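Local coordinates for protein glycosyl hyrolase, family 3 (Deinococcus radiodurans, PDB 3TEV) that probably hydrolyses O-glycosidic bonds as a family 3 glycoside hydrolase with a TIM-barrel type domain, at residues Q59-C64 against L121-I126; A116-L121 against T169-A174. One frame throughout, in Å; residues are numbered along the deposited sequence.

Helix 107-124 packs against two neighbours, and the two contacts follow it from one to the other. From the N terminus, after strand 46-49 the chain forms helix 57-71, then strand 76-79 and helix 107-124, whose C-terminal end returns to the earlier helix and closes contact 1. Before that loop is complete, residues 116-121 have already opened contact 2, closed when the turn after helix 154-169 comes back at 169-174. The two loops therefore cross, sharing L121. Helix 107-124 lies between them, tied on one flank to helix 57-71 and on another to the turn leading into strand 174-180; R122 packs against E171 and G172 where the contacts meet.

Contact 1 (Q59-C64 against L121-I126); sequences QLRRLC and LRSVGI
The guanidinium of R61 has V124 CG1 over one face, 4.0 Å from NH1 and offset toward the rim, while S123 takes the edge with CB close to the plane. R61 NE donates to S123 O at 3.0 Å, the N-H...O angle being 147°; the donor stands above the carbonyl plane. R61 NH1 adds a weak bond to S123 OG. The R61 chain is extended until chi3 (-70°), where a bend places NE within range of that carbonyl. Beside these polar bonds L60 CG lies 4.0 Å from V124 CG2, and C64 SG rests 3.8 Å from I126 CG1. Helix 107-124 ends here in a Schellman motif: I126 N bonds to L121 O and G125 N, weakly, to R122 O, with G125 at positive phi. The turn brings V124 O over R61 CA in a nearly straight CA-H...O contact of 3.5 Å. One water donates to R61 O and V124 O, another to C64 O and G125 O. The chemistry implies a divided interface: L60, C64 and I126 reach inward to strands 46-49 and 76-79, while S123 O and V124 O, at the helix end, are met by R61 NE and by a water.

Contact 2 (A116-L121 against T169-A174); sequences ALARQL and TREGVA
R119 and E171 make the charged part of this contact. R119 NH1 donates to E171 OE2 at 2.9 Å, with an N-H...O angle of 146°; the oxygen sits at the edge of the guanidinium, in its plane, yet is itself met from above the carboxylate plane. The guanidinium and carboxylate planes stand 80° apart. A bend at chi2 (-64°) directs the carboxyl carbon of E171 toward the arginine's aliphatic stem, so that E171 CD lies 3.4 Å from R119 CG. E171 OE2 also forms a salt bridge with R170 NH1, at 3.2 Å, and one carboxylate oxygen thus stands between two arginines whose like charges it probably helps to offset. An alanine in place of E171 would probably leave R119 and R170 facing each other without the shared anion and free R119 to turn. Water links the pair as well, accepting from R119 NH1 and R170 NH2, while R170 reaches on to E111 and D112 of helix 107-124.

The apolar part lies deeper. A118 CB touches E171 CB at 3.7 Å and V173 CG2 at 3.9 Å; V173 CG2 also approaches A118 O to 3.4 Å and meets L121 CB. H168 and N129 border the same patch.

Backbone bonds shape the partner segment: a type I turn from T169 to G172 and a Schellman motif, with G172 at positive phi, end helix 154-169 and deliver the chain to strand 174-180. Such a helix-to-strand turn, packed on helix 107-124 and leading into the parallel sheet, is consistent with the beta/alpha topology of a TIM-barrel domain.

Contact 1 (Q59-C64 against L121-I126)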
ATOM      1  N   GLN A  59       4.401 -21.387  11.911  1.00 60.50           N
ATOM      2  CA  GLN A  59       2.967 -21.128  11.774  1.00 57.35           C
ATOM      3  C   GLN A  59       2.716 -20.208  10.579  1.00 55.20           C
ATOM      4  O   GLN A  59       1.809 -20.442   9.789  1.00 54.62           O
ATOM      5  CB  GLN A  59       2.387 -20.548  13.080  1.00 57.11           C
ATOM      6  CG  GLN A  59       1.082 -19.751  12.935  1.00 54.43           C
ATOM      7  CD  GLN A  59       1.327 -18.323  12.448  1.00 51.55           C
ATOM      8  OE1 GLN A  59       2.297 -17.681  12.855  1.00 48.83           O
ATOM      9  NE2 GLN A  59       0.470 -17.838  11.549  1.00 49.36           N
ATOM     10  N   LEU A  60       3.539 -19.175  10.452  1.00 53.03           N
ATOM     11  CA  LEU A  60       3.386 -18.204   9.381  1.00 50.91           C
ATOM     12  C   LEU A  60       3.616 -18.844   8.014  1.00 50.18           C
ATOM     13  O   LEU A  60       2.894 -18.548   7.050  1.00 49.08           O
ATOM     14  CB  LEU A  60       4.307 -17.011   9.606  1.00 50.22           C
ATOM     15  CG  LEU A  60       4.159 -15.774   8.727  1.00 49.25           C
ATOM     16  CD1 LEU A  60       2.718 -15.302   8.621  1.00 48.14           C
ATOM     17  CD2 LEU A  60       5.053 -14.658   9.262  1.00 48.71           C
ATOM     18  N   ARG A  61       4.600 -19.736   7.945  1.00 49.91           N
ATOM     19  CA  ARG A  61       4.876 -20.474   6.718  1.00 50.52           C
ATOM     20  C   ARG A  61       3.679 -21.332   6.315  1.00 49.89           C
ATOM     21  O   ARG A  61       3.336 -21.393   5.141  1.00 49.63           O
ATOM     22  CB  ARG A  61       6.128 -21.349   6.859  1.00 51.04           C
ATOM     23  CG  ARG A  61       6.524 -22.070   5.570  1.00 53.57           C
ATOM     24  CD  ARG A  61       7.872 -22.799   5.694  1.00 61.43           C
ATOM     25  NE  ARG A  61       9.024 -21.883   5.775  1.00 66.16           N
ATOM     26  CZ  ARG A  61       9.690 -21.572   6.896  1.00 69.71           C
ATOM     27  NH1 ARG A  61      10.719 -20.733   6.850  1.00 70.99           N
ATOM     28  NH2 ARG A  61       9.344 -22.101   8.069  1.00 71.40           N
ATOM     29  N   ARG A  62       3.070 -21.992   7.298  1.00 49.42           N
ATOM     30  CA  ARG A  62       1.854 -22.772   7.104  1.00 49.41           C
ATOM     31  C   ARG A  62       0.694 -21.871   6.628  1.00 46.98           C
ATOM     32  O   ARG A  62       0.007 -22.194   5.658  1.00 46.43           O
ATOM     33  CB  ARG A  62       1.500 -23.523   8.397  1.00 51.08           C
ATOM     34  CG  ARG A  62       0.441 -24.632   8.260  1.00 57.46           C
ATOM     35  CD  ARG A  62       0.080 -25.261   9.626  1.00 66.90           C
ATOM     36  NE  ARG A  62       1.249 -25.429  10.510  1.00 73.46           N
ATOM     37  CZ  ARG A  62       1.453 -24.753  11.650  1.00 76.80           C
ATOM     38  NH1 ARG A  62       2.554 -24.974  12.375  1.00 76.99           N
ATOM     39  NH2 ARG A  62       0.556 -23.858  12.073  1.00 78.13           N
ATOM     40  N   LEU A  63       0.524 -20.721   7.269  1.00 44.51           N
ATOM     41  CA  LEU A  63      -0.542 -19.790   6.896  1.00 42.10           C
ATOM     42  C   LEU A  63      -0.420 -19.261   5.455  1.00 41.13           C
ATOM     43  O   LEU A  63      -1.407 -19.231   4.728  1.00 40.47           O
ATOM     44  CB  LEU A  63      -0.636 -18.638   7.900  1.00 41.32           C
ATOM     45  CG  LEU A  63      -1.622 -17.523   7.559  1.00 40.40           C
ATOM     46  CD1 LEU A  63      -3.080 -18.046   7.426  1.00 40.20           C
ATOM     47  CD2 LEU A  63      -1.560 -16.426   8.577  1.00 39.11           C
ATOM     48  N   CYS A  64       0.785 -18.871   5.042  1.00 40.29           N
ATOM     49  CA  CYS A  64       0.995 -18.322   3.710  1.00 39.90           C
ATOM     50  C   CYS A  64       0.929 -19.383   2.617  1.00 40.14           C
ATOM     51  O   CYS A  64       0.513 -19.083   1.483  1.00 39.43           O
ATOM     52  CB  CYS A  64       2.302 -17.544   3.641  1.00 39.94           C
ATOM     53  SG  CYS A  64       2.246 -16.117   4.746  1.00 41.90           S
ATOM     54  N   LEU A 121      10.926 -13.038   4.704  1.00 48.74           N
ATOM     55  CA  LEU A 121       9.559 -12.983   4.193  1.00 47.87           C
ATOM     56  C   LEU A 121       9.357 -14.001   3.069  1.00 48.34           C
ATOM     57  O   LEU A 121       8.391 -14.751   3.060  1.00 47.84           O
ATOM     58  CB  LEU A 121       9.204 -11.575   3.713  1.00 46.75           C
ATOM     59  CG  LEU A 121       9.164 -10.453   4.754  1.00 46.28           C
ATOM     60  CD1 LEU A 121       8.664  -9.145   4.129  1.00 44.75           C
ATOM     61  CD2 LEU A 121       8.308 -10.819   5.961  1.00 45.17           C
ATOM     62  N   ARG A 122      10.292 -14.014   2.128  1.00 49.64           N
ATOM     63  CA  ARG A 122      10.297 -14.959   1.030  1.00 50.91           C
ATOM     64  C   ARG A 122      10.269 -16.420   1.527  1.00 51.27           C
ATOM     65  O   ARG A 122       9.528 -17.249   0.979  1.00 51.26           O
ATOM     66  CB  ARG A 122      11.491 -14.682   0.102  1.00 51.78           C
ATOM     67  CG  ARG A 122      11.532 -15.485  -1.206  1.00 55.44           C
ATOM     68  CD  ARG A 122      10.628 -14.881  -2.294  1.00 60.61           C
ATOM     69  NE  ARG A 122       9.250 -14.674  -1.818  1.00 63.75           N
ATOM     70  CZ  ARG A 122       8.277 -15.585  -1.865  1.00 63.82           C
ATOM     71  NH1 ARG A 122       7.090 -15.292  -1.369  1.00 63.31           N
ATOM     72  NH2 ARG A 122       8.490 -16.783  -2.400  1.00 65.55           N
ATOM     73  N   SER A 123      11.022 -16.740   2.575  1.00 51.31           N
ATOM     74  CA  SER A 123      11.000 -18.120   3.075  1.00 52.04           C
ATOM     75  C   SER A 123       9.672 -18.549   3.719  1.00 51.10           C
ATOM     76  O   SER A 123       9.377 -19.741   3.757  1.00 51.14           O
ATOM     77  CB  SER A 123      12.205 -18.457   3.969  1.00 52.97           C
ATOM     78  OG  SER A 123      11.966 -18.087   5.318  1.00 55.78           O
ATOM     79  N   VAL A 124       8.854 -17.601   4.178  1.00 49.51           N
ATOM     80  CA  VAL A 124       7.535 -17.973   4.719  1.00 47.95           C
ATOM     81  C   VAL A 124       6.394 -17.847   3.710  1.00 46.65           C
ATOM     82  O   VAL A 124       5.297 -18.309   3.972  1.00 46.99           O
ATOM     83  CB  VAL A 124       7.194 -17.271   6.074  1.00 48.10           C
ATOM     84  CG1 VAL A 124       8.248 -17.620   7.139  1.00 47.19           C
ATOM     85  CG2 VAL A 124       7.057 -15.764   5.910  1.00 47.27           C
ATOM     86  N   GLY A 125       6.663 -17.225   2.568  1.00 45.08           N
ATOM     87  CA  GLY A 125       5.730 -17.179   1.446  1.00 42.77           C
ATOM     88  C   GLY A 125       5.007 -15.856   1.301  1.00 41.71           C
ATOM     89  O   GLY A 125       3.866 -15.806   0.796  1.00 41.30           O
ATOM     90  N   ILE A 126       5.658 -14.790   1.766  1.00 40.30           N
ATOM     91  CA  ILE A 126       5.137 -13.434   1.639  1.00 39.03           C
ATOM     92  C   ILE A 126       5.820 -12.764   0.453  1.00 38.51           C
ATOM     93  O   ILE A 126       7.043 -12.881   0.296  1.00 38.92           O
ATOM     94  CB  ILE A 126       5.381 -12.625   2.944  1.00 38.97           C
ATOM     95  CG1 ILE A 126       4.372 -13.070   4.018  1.00 39.46           C
ATOM     96  CG2 ILE A 126       5.233 -11.121   2.693  1.00 37.87           C
ATOM     97  CD1 ILE A 126       4.826 -12.821   5.471  1.00 39.62           C
TER
HETATM   98  O   HOH W   1       5.113 -20.801   2.587  1.00 63.15           O
HETATM   99  O   HOH W   2       2.674 -18.116  -0.021  1.00 45.17           O

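Contact 2 (A116-L121 against T169-A174)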
ATOM      1  N   ALA A 116      17.911  -8.914   4.074  1.00 48.10           N
ATOM      2  CA  ALA A 116      17.710  -9.995   5.060  1.00 48.62           C
ATOM      3  C   ALA A 116      16.254 -10.115   5.493  1.00 48.41           C
ATOM      4  O   ALA A 116      15.750 -11.208   5.677  1.00 48.65           O
ATOM      5  CB  ALA A 116      18.570  -9.797   6.261  1.00 48.54           C
ATOM      6  N   LEU A 117      15.587  -8.986   5.670  1.00 47.98           N
ATOM      7  CA  LEU A 117      14.192  -9.009   6.027  1.00 47.65           C
ATOM      8  C   LEU A 117      13.381  -9.657   4.894  1.00 46.75           C
ATOM      9  O   LEU A 117      12.508 -10.491   5.133  1.00 46.20           O
ATOM     10  CB  LEU A 117      13.702  -7.594   6.344  1.00 47.93           C
ATOM     11  CG  LEU A 117      12.183  -7.385   6.397  1.00 50.07           C
ATOM     12  CD1 LEU A 117      11.479  -8.333   7.432  1.00 52.70           C
ATOM     13  CD2 LEU A 117      11.857  -5.898   6.658  1.00 51.30           C
ATOM     14  N   ALA A 118      13.696  -9.287   3.661  1.00 46.56           N
ATOM     15  CA  ALA A 118      12.973  -9.830   2.503  1.00 46.50           C
ATOM     16  C   ALA A 118      13.180 -11.353   2.354  1.00 47.08           C
ATOM     17  O   ALA A 118      12.229 -12.076   2.016  1.00 46.79           O
ATOM     18  CB  ALA A 118      13.337  -9.078   1.227  1.00 45.68           C
ATOM     19  N   ARG A 119      14.394 -11.832   2.641  1.00 47.64           N
ATOM     20  CA  ARG A 119      14.704 -13.268   2.599  1.00 49.03           C
ATOM     21  C   ARG A 119      13.884 -14.044   3.616  1.00 49.77           C
ATOM     22  O   ARG A 119      13.445 -15.162   3.333  1.00 49.95           O
ATOM     23  CB  ARG A 119      16.197 -13.560   2.857  1.00 49.31           C
ATOM     24  CG  ARG A 119      17.119 -13.250   1.693  1.00 50.06           C
ATOM     25  CD  ARG A 119      18.533 -13.805   1.898  1.00 52.21           C
ATOM     26  NE  ARG A 119      19.218 -13.204   3.046  1.00 52.66           N
ATOM     27  CZ  ARG A 119      19.918 -12.066   3.011  1.00 52.85           C
ATOM     28  NH1 ARG A 119      20.042 -11.375   1.885  1.00 50.66           N
ATOM     29  NH2 ARG A 119      20.514 -11.628   4.112  1.00 53.78           N
ATOM     30  N   GLN A 120      13.715 -13.475   4.808  1.00 50.13           N
ATOM     31  CA  GLN A 120      12.864 -14.102   5.801  1.00 51.31           C
ATOM     32  C   GLN A 120      11.394 -14.132   5.303  1.00 50.06           C
ATOM     33  O   GLN A 120      10.713 -15.149   5.437  1.00 49.94           O
ATOM     34  CB  GLN A 120      13.008 -13.423   7.172  1.00 52.21           C
ATOM     35  CG  GLN A 120      12.430 -14.256   8.342  1.00 58.17           C
ATOM     36  CD  GLN A 120      13.357 -15.418   8.821  1.00 64.72           C
ATOM     37  OE1 GLN A 120      14.606 -15.337   8.753  1.00 68.01           O
ATOM     38  NE2 GLN A 120      12.737 -16.495   9.324  1.00 66.79           N
ATOM     39  N   LEU A 121      10.926 -13.038   4.704  1.00 48.74           N
ATOM     40  CA  LEU A 121       9.559 -12.983   4.193  1.00 47.87           C
ATOM     41  C   LEU A 121       9.357 -14.001   3.069  1.00 48.34           C
ATOM     42  O   LEU A 121       8.391 -14.751   3.060  1.00 47.84           O
ATOM     43  CB  LEU A 121       9.204 -11.575   3.713  1.00 46.75           C
ATOM     44  CG  LEU A 121       9.164 -10.453   4.754  1.00 46.28           C
ATOM     45  CD1 LEU A 121       8.664  -9.145   4.129  1.00 44.75           C
ATOM     46  CD2 LEU A 121       8.308 -10.819   5.961  1.00 45.17           C
ATOM     47  N   THR A 169      13.462  -5.923  -3.753  1.00 44.05           N
ATOM     48  CA  THR A 169      13.394  -6.256  -5.158  1.00 45.64           C
ATOM     49  C   THR A 169      14.362  -7.373  -5.525  1.00 47.04           C
ATOM     50  O   THR A 169      13.968  -8.365  -6.153  1.00 47.32           O
ATOM     51  CB  THR A 169      13.648  -4.978  -5.975  1.00 45.68           C
ATOM     52  OG1 THR A 169      12.461  -4.173  -5.932  1.00 46.11           O
ATOM     53  CG2 THR A 169      13.936  -5.292  -7.406  1.00 48.30           C
ATOM     54  N   ARG A 170      15.620  -7.242  -5.104  1.00 48.17           N
ATOM     55  CA  ARG A 170      16.604  -8.268  -5.435  1.00 49.99           C
ATOM     56  C   ARG A 170      16.357  -9.610  -4.722  1.00 50.08           C
ATOM     57  O   ARG A 170      16.889 -10.634  -5.148  1.00 50.19           O
ATOM     58  CB  ARG A 170      18.045  -7.764  -5.233  1.00 50.29           C
ATOM     59  CG  ARG A 170      18.499  -7.595  -3.785  1.00 53.02           C
ATOM     60  CD  ARG A 170      19.912  -7.002  -3.809  1.00 58.20           C
ATOM     61  NE  ARG A 170      20.602  -6.746  -2.540  1.00 59.44           N
ATOM     62  CZ  ARG A 170      21.138  -7.682  -1.748  1.00 62.77           C
ATOM     63  NH1 ARG A 170      20.959  -8.983  -2.033  1.00 63.38           N
ATOM     64  NH2 ARG A 170      21.829  -7.319  -0.645  1.00 61.16           N
ATOM     65  N   GLU A 171      15.549  -9.603  -3.656  1.00 49.55           N
ATOM     66  CA  GLU A 171      15.209 -10.840  -2.958  1.00 49.35           C
ATOM     67  C   GLU A 171      13.829 -11.398  -3.354  1.00 48.76           C
ATOM     68  O   GLU A 171      13.341 -12.357  -2.745  1.00 49.61           O
ATOM     69  CB  GLU A 171      15.338 -10.699  -1.433  1.00 49.00           C
ATOM     70  CG  GLU A 171      16.779 -10.384  -0.902  1.00 51.35           C
ATOM     71  CD  GLU A 171      17.832 -11.479  -1.153  1.00 52.80           C
ATOM     72  OE1 GLU A 171      17.514 -12.549  -1.720  1.00 54.35           O
ATOM     73  OE2 GLU A 171      19.015 -11.264  -0.781  1.00 56.49           O
ATOM     74  N   GLY A 172      13.200 -10.819  -4.373  1.00 47.25           N
ATOM     75  CA  GLY A 172      11.889 -11.300  -4.808  1.00 45.28           C
ATOM     76  C   GLY A 172      10.689 -10.949  -3.930  1.00 44.00           C
ATOM     77  O   GLY A 172       9.705 -11.673  -3.936  1.00 44.16           O
ATOM     78  N   VAL A 173      10.755  -9.846  -3.183  1.00 42.35           N
ATOM     79  CA  VAL A 173       9.606  -9.348  -2.439  1.00 41.05           C
ATOM     80  C   VAL A 173       9.288  -7.954  -2.986  1.00 40.43           C
ATOM     81  O   VAL A 173      10.203  -7.116  -3.135  1.00 40.18           O
ATOM     82  CB  VAL A 173       9.898  -9.260  -0.909  1.00 41.21           C
ATOM     83  CG1 VAL A 173       8.775  -8.543  -0.162  1.00 40.71           C
ATOM     84  CG2 VAL A 173      10.134 -10.637  -0.307  1.00 40.90           C
ATOM     85  N   ALA A 174       8.016  -7.710  -3.312  1.00 38.58           N
ATOM     86  CA  ALA A 174       7.595  -6.381  -3.738  1.00 37.99           C
ATOM     87  C   ALA A 174       7.617  -5.462  -2.530  1.00 37.66           C
ATOM     88  O   ALA A 174       7.041  -5.797  -1.504  1.00 38.13           O
ATOM     89  CB  ALA A 174       6.200  -6.407  -4.324  1.00 37.20           C
TER
HETATM   90  O   HOH W   3      22.436  -9.390   1.475  1.00 54.58           O